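Local coordinates for proline dehydrogenase (Bradyrhizobium japonicum USDA 110, PDB 3HAZ), which probably oxidises L-proline to L-glutamate in two steps, joining an FAD-dependent proline dehydrogenase and an NAD-dependent aldehyde dehydrogenase in one polypeptide, at residues A[368-374]-A[487-491]; A[18-23]-A[494-498]. One frame throughout, in Å; residues are numbered along the deposited sequence.

Interaction 1. Residues A[368-374]-A[487-491]. With FAD (flavin-adenine dinucleotide), chain C; SO4 (sulfate ion), chain F.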
loop_
_atom_site.group_PDB
_atom_site.type_symbol
_atom_site.label_atom_id
_atom_site.label_comp_id
_atom_site.label_asym_id
_atom_site.label_seq_id
_atom_site.Cartn_x
_atom_site.Cartn_y
_atom_site.Cartn_z
ATOM N N ARG A 368 24.854 -14.314 -11.950
ATOM C CA ARG A 368 23.910 -15.377 -11.622
ATOM C C ARG A 368 24.608 -16.731 -11.696
ATOM O O ARG A 368 25.312 -17.024 -12.660
ATOM C CB ARG A 368 22.684 -15.346 -12.541
ATOM C CG ARG A 368 21.701 -14.232 -12.200
ATOM C CD ARG A 368 20.392 -14.383 -12.961
ATOM N NE ARG A 368 19.677 -15.603 -12.590
ATOM C CZ ARG A 368 18.491 -15.950 -13.082
ATOM N NH1 ARG A 368 17.883 -15.165 -13.963
ATOM N NH2 ARG A 368 17.914 -17.080 -12.694
ATOM N N LYS A 369 24.396 -17.549 -10.675
ATOM C CA LYS A 369 25.082 -18.829 -10.549
ATOM C C LYS A 369 24.817 -19.729 -11.757
ATOM O O LYS A 369 25.722 -20.425 -12.242
ATOM C CB LYS A 369 24.662 -19.515 -9.242
ATOM C CG LYS A 369 25.650 -20.557 -8.700
ATOM C CD LYS A 369 25.420 -21.922 -9.331
ATOM C CE LYS A 369 26.227 -23.002 -8.627
ATOM N NZ LYS A 369 25.872 -24.362 -9.118
ATOM N N ALA A 370 23.581 -19.699 -12.251
ATOM C CA ALA A 370 23.192 -20.500 -13.410
ATOM C C ALA A 370 23.976 -20.122 -14.663
ATOM O O ALA A 370 24.186 -20.960 -15.536
ATOM C CB ALA A 370 21.692 -20.379 -13.674
ATOM N N MET A 371 24.390 -18.860 -14.758
ATOM C CA MET A 371 25.210 -18.418 -15.884
ATOM C C MET A 371 26.623 -19.006 -15.792
ATOM O O MET A 371 27.235 -19.351 -16.806
ATOM C CB MET A 371 25.262 -16.886 -15.969
ATOM C CG MET A 371 24.012 -16.238 -16.571
ATOM S SD MET A 371 23.734 -16.707 -18.299
ATOM C CE MET A 371 25.025 -15.811 -19.172
ATOM N N THR A 372 27.144 -19.120 -14.575
ATOM C CA THR A 372 28.436 -19.769 -14.393
ATOM C C THR A 372 28.323 -21.235 -14.786
ATOM O O THR A 372 29.199 -21.781 -15.459
ATOM C CB THR A 372 28.949 -19.649 -12.947
ATOM O OG1 THR A 372 29.406 -18.309 -12.722
ATOM C CG2 THR A 372 30.105 -20.620 -12.698
ATOM N N ASP A 373 27.230 -21.864 -14.366
ATOM C CA ASP A 373 26.990 -23.268 -14.673
ATOM C C ASP A 373 26.853 -23.490 -16.177
ATOM O O ASP A 373 27.390 -24.454 -16.713
ATOM C CB ASP A 373 25.752 -23.788 -13.932
ATOM C CG ASP A 373 26.045 -24.148 -12.488
ATOM O OD1 ASP A 373 27.241 -24.246 -12.119
ATOM O OD2 ASP A 373 25.081 -24.337 -11.717
ATOM N N LEU A 374 26.138 -22.591 -16.852
ATOM C CA LEU A 374 26.026 -22.630 -18.304
ATOM C C LEU A 374 27.377 -22.467 -18.986
ATOM O O LEU A 374 27.709 -23.207 -19.909
ATOM C CB LEU A 374 25.100 -21.517 -18.809
ATOM C CG LEU A 374 23.597 -21.777 -18.885
ATOM C CD1 LEU A 374 22.927 -20.585 -19.528
ATOM C CD2 LEU A 374 23.306 -23.045 -19.672
ATOM N N PRO A 487 20.519 -25.338 -15.865
ATOM C CA PRO A 487 20.878 -23.919 -15.764
ATOM C C PRO A 487 20.095 -23.047 -16.743
ATOM O O PRO A 487 19.629 -21.971 -16.368
ATOM C CB PRO A 487 22.373 -23.918 -16.101
ATOM C CG PRO A 487 22.845 -25.278 -15.647
ATOM C CD PRO A 487 21.708 -26.206 -15.976
ATOM N N ALA A 488 19.952 -23.509 -17.979
ATOM C CA ALA A 488 19.186 -22.781 -18.983
ATOM C C ALA A 488 17.750 -22.521 -18.526
ATOM O O ALA A 488 17.163 -21.494 -18.860
ATOM C CB ALA A 488 19.197 -23.527 -20.316
ATOM N N ASP A 489 17.188 -23.446 -17.753
ATOM C CA ASP A 489 15.811 -23.297 -17.290
ATOM C C ASP A 489 15.691 -22.330 -16.124
ATOM O O ASP A 489 14.597 -21.867 -15.798
ATOM C CB ASP A 489 15.220 -24.657 -16.921
ATOM C CG ASP A 489 15.003 -25.539 -18.134
ATOM O OD1 ASP A 489 14.786 -24.985 -19.235
ATOM O OD2 ASP A 489 15.058 -26.778 -17.989
ATOM N N ALA A 490 16.821 -22.026 -15.494
ATOM C CA ALA A 490 16.846 -21.061 -14.404
ATOM C C ALA A 490 16.952 -19.652 -14.968
ATOM O O ALA A 490 16.398 -18.705 -14.408
ATOM C CB ALA A 490 18.013 -21.351 -13.464
ATOM N N ILE A 491 17.673 -19.527 -16.080
ATOM C CA ILE A 491 17.873 -18.244 -16.751
ATOM C C ILE A 491 16.694 -17.887 -17.664
ATOM O O ILE A 491 16.218 -16.754 -17.660
ATOM C CB ILE A 491 19.180 -18.250 -17.588
ATOM C CG1 ILE A 491 20.396 -18.504 -16.690
ATOM C CG2 ILE A 491 19.350 -16.943 -18.347
ATOM C CD1 ILE A 491 20.490 -17.570 -15.506
HETATM P PA FAD C . 28.893 -25.407 -7.432
HETATM O O1A FAD C . 28.010 -25.356 -6.058
HETATM O O2A FAD C . 28.176 -26.038 -8.539
HETATM O O5B FAD C . 29.262 -23.885 -7.868
HETATM C C5B FAD C . 29.849 -23.053 -6.910
HETATM C C4B FAD C . 30.389 -21.786 -7.586
HETATM O O4B FAD C . 29.570 -21.109 -8.688
HETATM C C3B FAD C . 31.349 -20.889 -7.086
HETATM O O3B FAD C . 32.520 -21.413 -6.484
HETATM C C2B FAD C . 31.422 -19.808 -8.133
HETATM O O2B FAD C . 32.526 -19.842 -9.019
HETATM C C1B FAD C . 30.082 -19.796 -8.779
HETATM N N9A FAD C . 29.073 -18.903 -8.240
HETATM C C8A FAD C . 28.479 -18.928 -6.982
HETATM N N7A FAD C . 27.549 -17.925 -6.941
HETATM C C5A FAD C . 27.567 -17.275 -8.197
HETATM C C6A FAD C . 26.785 -16.115 -8.750
HETATM N N6A FAD C . 25.785 -15.437 -7.935
HETATM N N1A FAD C . 26.992 -15.702 -9.982
HETATM C C2A FAD C . 27.944 -16.346 -10.797
HETATM N N3A FAD C . 28.697 -17.458 -10.265
HETATM C C4A FAD C . 28.478 -17.888 -8.980
HETATM N N1 FAD C . 39.052 -21.866 -8.509
HETATM C C2 FAD C . 39.837 -20.815 -8.917
HETATM O O2 FAD C . 39.296 -19.550 -8.989
HETATM N N3 FAD C . 41.224 -21.035 -9.220
HETATM C C4 FAD C . 41.764 -22.285 -9.107
HETATM O O4 FAD C . 43.098 -22.511 -9.467
HETATM C C4X FAD C . 40.943 -23.387 -8.685
HETATM N N5 FAD C . 41.517 -24.763 -8.566
HETATM C C5X FAD C . 40.694 -25.835 -8.142
HETATM C C6 FAD C . 41.264 -27.185 -8.017
HETATM C C7 FAD C . 40.439 -28.254 -7.599
HETATM C C7M FAD C . 41.044 -29.641 -7.452
HETATM C C8 FAD C . 39.007 -28.021 -7.295
HETATM C C8M FAD C . 38.088 -29.164 -6.833
HETATM C C9 FAD C . 38.467 -26.729 -7.416
HETATM C C9A FAD C . 39.322 -25.607 -7.842
HETATM N N10 FAD C . 38.767 -24.257 -7.969
HETATM C C10 FAD C . 39.614 -23.169 -8.400
HETATM C "C1'" FAD C . 37.299 -23.984 -7.839
HETATM C "C2'" FAD C . 36.801 -23.575 -6.429
HETATM O "O2'" FAD C . 37.787 -23.888 -5.451
HETATM C "C3'" FAD C . 35.449 -24.256 -6.159
HETATM O "O3'" FAD C . 35.653 -25.622 -5.814
HETATM C "C4'" FAD C . 34.470 -24.181 -7.385
HETATM O "O4'" FAD C . 34.323 -22.952 -8.007
HETATM C "C5'" FAD C . 33.099 -24.839 -7.074
HETATM O "O5'" FAD C . 32.424 -25.284 -8.241
HETATM P P FAD C . 31.429 -26.603 -8.094
HETATM O O1P FAD C . 30.850 -27.030 -9.599
HETATM O O2P FAD C . 32.158 -27.701 -7.449
HETATM O O3P FAD C . 30.260 -26.188 -7.032
HETATM S S SO4 F . 20.253 -18.443 -10.038
HETATM O O1 SO4 F . 19.006 -18.846 -10.688
HETATM O O2 SO4 F . 20.303 -16.989 -9.884
HETATM O O3 SO4 F . 20.313 -19.071 -8.722
HETATM O O4 SO4 F . 21.370 -18.882 -10.864
#

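Interaction 2. Residues A[18-23]-A[494-498]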
loop_
_atom_site.group_PDB
_atom_site.type_symbol
_atom_site.label_atom_id
_atom_site.label_comp_id
_atom_site.label_asym_id
_atom_site.label_seq_id
_atom_site.Cartn_x
_atom_site.Cartn_y
_atom_site.Cartn_z
ATOM N N ASP A 18 26.334 -9.400 -20.080
ATOM C CA ASP A 18 25.884 -10.755 -19.774
ATOM C C ASP A 18 24.844 -11.262 -20.771
ATOM O O ASP A 18 24.900 -12.411 -21.210
ATOM C CB ASP A 18 25.295 -10.820 -18.363
ATOM C CG ASP A 18 26.298 -10.437 -17.285
ATOM O OD1 ASP A 18 26.894 -9.337 -17.368
ATOM O OD2 ASP A 18 26.475 -11.234 -16.341
ATOM N N ALA A 19 23.890 -10.397 -21.107
ATOM C CA ALA A 19 22.765 -10.759 -21.966
ATOM C C ALA A 19 23.205 -11.292 -23.324
ATOM O O ALA A 19 22.700 -12.313 -23.794
ATOM C CB ALA A 19 21.834 -9.565 -22.144
ATOM N N GLU A 20 24.140 -10.592 -23.957
ATOM C CA GLU A 20 24.656 -11.008 -25.258
ATOM C C GLU A 20 25.361 -12.361 -25.180
ATOM O O GLU A 20 25.319 -13.148 -26.128
ATOM C CB GLU A 20 25.592 -9.941 -25.828
ATOM C CG GLU A 20 24.895 -8.603 -26.063
ATOM C CD GLU A 20 25.813 -7.542 -26.643
ATOM O OE1 GLU A 20 27.044 -7.648 -26.455
ATOM O OE2 GLU A 20 25.299 -6.600 -27.285
ATOM N N ILE A 21 26.020 -12.627 -24.056
ATOM C CA ILE A 21 26.645 -13.933 -23.852
ATOM C C ILE A 21 25.556 -14.992 -23.714
ATOM O O ILE A 21 25.611 -16.044 -24.352
ATOM C CB ILE A 21 27.589 -13.947 -22.620
ATOM C CG1 ILE A 21 28.817 -13.069 -22.885
ATOM C CG2 ILE A 21 28.030 -15.367 -22.291
ATOM C CD1 ILE A 21 29.740 -12.926 -21.694
ATOM N N ALA A 22 24.552 -14.694 -22.894
ATOM C CA ALA A 22 23.425 -15.597 -22.703
ATOM C C ALA A 22 22.682 -15.872 -24.014
ATOM O O ALA A 22 22.124 -16.952 -24.200
ATOM C CB ALA A 22 22.467 -15.035 -21.656
ATOM N N ALA A 23 22.678 -14.897 -24.919
ATOM C CA ALA A 23 21.994 -15.063 -26.197
ATOM C C ALA A 23 22.679 -16.131 -27.042
ATOM O O ALA A 23 22.067 -16.712 -27.937
ATOM C CB ALA A 23 21.923 -13.730 -26.954
ATOM N N PRO A 494 17.773 -14.360 -22.141
ATOM C CA PRO A 494 19.045 -13.633 -22.203
ATOM C C PRO A 494 19.072 -12.393 -21.312
ATOM O O PRO A 494 20.025 -12.206 -20.552
ATOM C CB PRO A 494 19.134 -13.228 -23.676
ATOM C CG PRO A 494 18.428 -14.321 -24.394
ATOM C CD PRO A 494 17.321 -14.792 -23.477
ATOM N N GLN A 495 18.036 -11.563 -21.400
ATOM C CA GLN A 495 17.990 -10.314 -20.640
ATOM C C GLN A 495 17.932 -10.557 -19.132
ATOM O O GLN A 495 18.116 -9.630 -18.337
ATOM C CB GLN A 495 16.809 -9.441 -21.089
ATOM C CG GLN A 495 15.479 -9.788 -20.435
ATOM C CD GLN A 495 14.308 -9.033 -21.047
ATOM O OE1 GLN A 495 14.446 -8.378 -22.082
ATOM N NE2 GLN A 495 13.144 -9.126 -20.408
ATOM N N ALA A 496 17.679 -11.804 -18.742
ATOM C CA ALA A 496 17.654 -12.177 -17.329
ATOM C C ALA A 496 19.012 -12.708 -16.855
ATOM O O ALA A 496 19.132 -13.231 -15.747
ATOM C CB ALA A 496 16.564 -13.211 -17.075
ATOM N N ALA A 497 20.032 -12.568 -17.692
ATOM C CA ALA A 497 21.339 -13.152 -17.397
ATOM C C ALA A 497 21.965 -12.571 -16.125
ATOM O O ALA A 497 22.362 -13.312 -15.225
ATOM C CB ALA A 497 22.271 -12.988 -18.592
ATOM N N ALA A 498 22.044 -11.246 -16.054
ATOM C CA ALA A 498 22.609 -10.560 -14.896
ATOM C C ALA A 498 21.719 -10.708 -13.667
ATOM O O ALA A 498 20.506 -10.832 -13.788
ATOM C CB ALA A 498 22.822 -9.090 -15.216
HETATM O O HOH W 1 25.319 -13.210 -15.122
#

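Interaction 1. Residues A[368-374]-A[487-491]
P487 CA and A370 CA, 4.8 Å apart, are the nearest CA pair. The P487 ring lies along helix 369-384: P487 CB is 3.5 Å from A370 O and 3.7 Å from L374 CG, and P487 CG is 3.7 Å from D373 CB. A488 CB touches L374 CD2 (4.2 Å). A490 CB meets A370 CB at 3.8 Å, and A490 O accepts a 2.8 Å hydrogen bond from R368 NH2. I491 gives up 96 Å²: its CD1 lies over one face of the R368 guanidinium, 3.5 Å from CZ, and touches A370 CB (3.6 Å). The segment axes approach to 8.6 Å with 144° between their N-to-C directions, roughly antiparallel. A sulfate, probably from the crystallisation liquor, accepts hydrogen bonds from R368 NE (O2, 3.1 Å), R368 NH2 (O1, 2.9 Å) and A370 N (O4, 2.7 Å). K369 NZ to FAD O2A (2.9 Å) and T372 OG1 to FAD N3A (2.7 Å) mark 369-374 as the start of an FAD-binding helix in the TIM-barrel-type proline dehydrogenase domain.

Interaction 2. Residues A[18-23]-A[494-498]
P494, with 62 Å² covered by the other segment, sits against the helix that begins at D18. Its CA is 3.7 Å from A22 CB, its CB 4.3 Å from the CB atoms of both A22 and A23, and its CG 4.1 Å from A23 CA. The carbonyl of P494 serves both segments: A19 CA makes a CA-H...O contact with P494 O at 3.4 Å, with 143° at the hydrogen, while A497 N donates a 2.9 Å hydrogen bond to that same P494 O, closing the 3-10 turn 494-496. This turn brings round A497, which has 43 Å² covered and a CB directed toward the helix. A497 CB lies 3.7 Å from D18 CB, 3.7 Å from A22 CB and 4.0 Å from A19 N, so it rests against the start of helix 18-28. D18, also with 43 Å² covered, supplies the polar side. A water donates to D18 OD2 at 2.6 Å and to A497 O at 3.0 Å, bridging the segments, while D18 OD1 forms a salt bridge with K318. M371 of helix 369-384 packs against both A22 and A497. With small alanines and a proline ring at the interface, the nearest CA atoms, of A19 and P494, are 4.7 Å apart; the contact therefore rests on close van der Waals packing, supplemented by one water bridge and a CA-H...O contact.

Interactions 1 and 2 have centres 10 Å apart and touch directly. R368 joins them: besides its bond to A490, its NH1 makes a probable 2.9 Å hydrogen bond to A496 O, and R368 CD packs 3.2 Å from A497 O. M371 CG is 3.6 Å from A497 O, and I491 O is 3.6 Å from A496 CB. Helix 18-28 also spans both, since its L26 touches L374, A488 and I491. R368, K369 and T372 line the FAD pocket at the adenine and phosphate; 487-491 and interaction 2 lie behind. The nearest atoms of the D18 side chain and FAD are about 8 Å apart, and the A498 side chain is about 4 Å from that of FAD-binding T367.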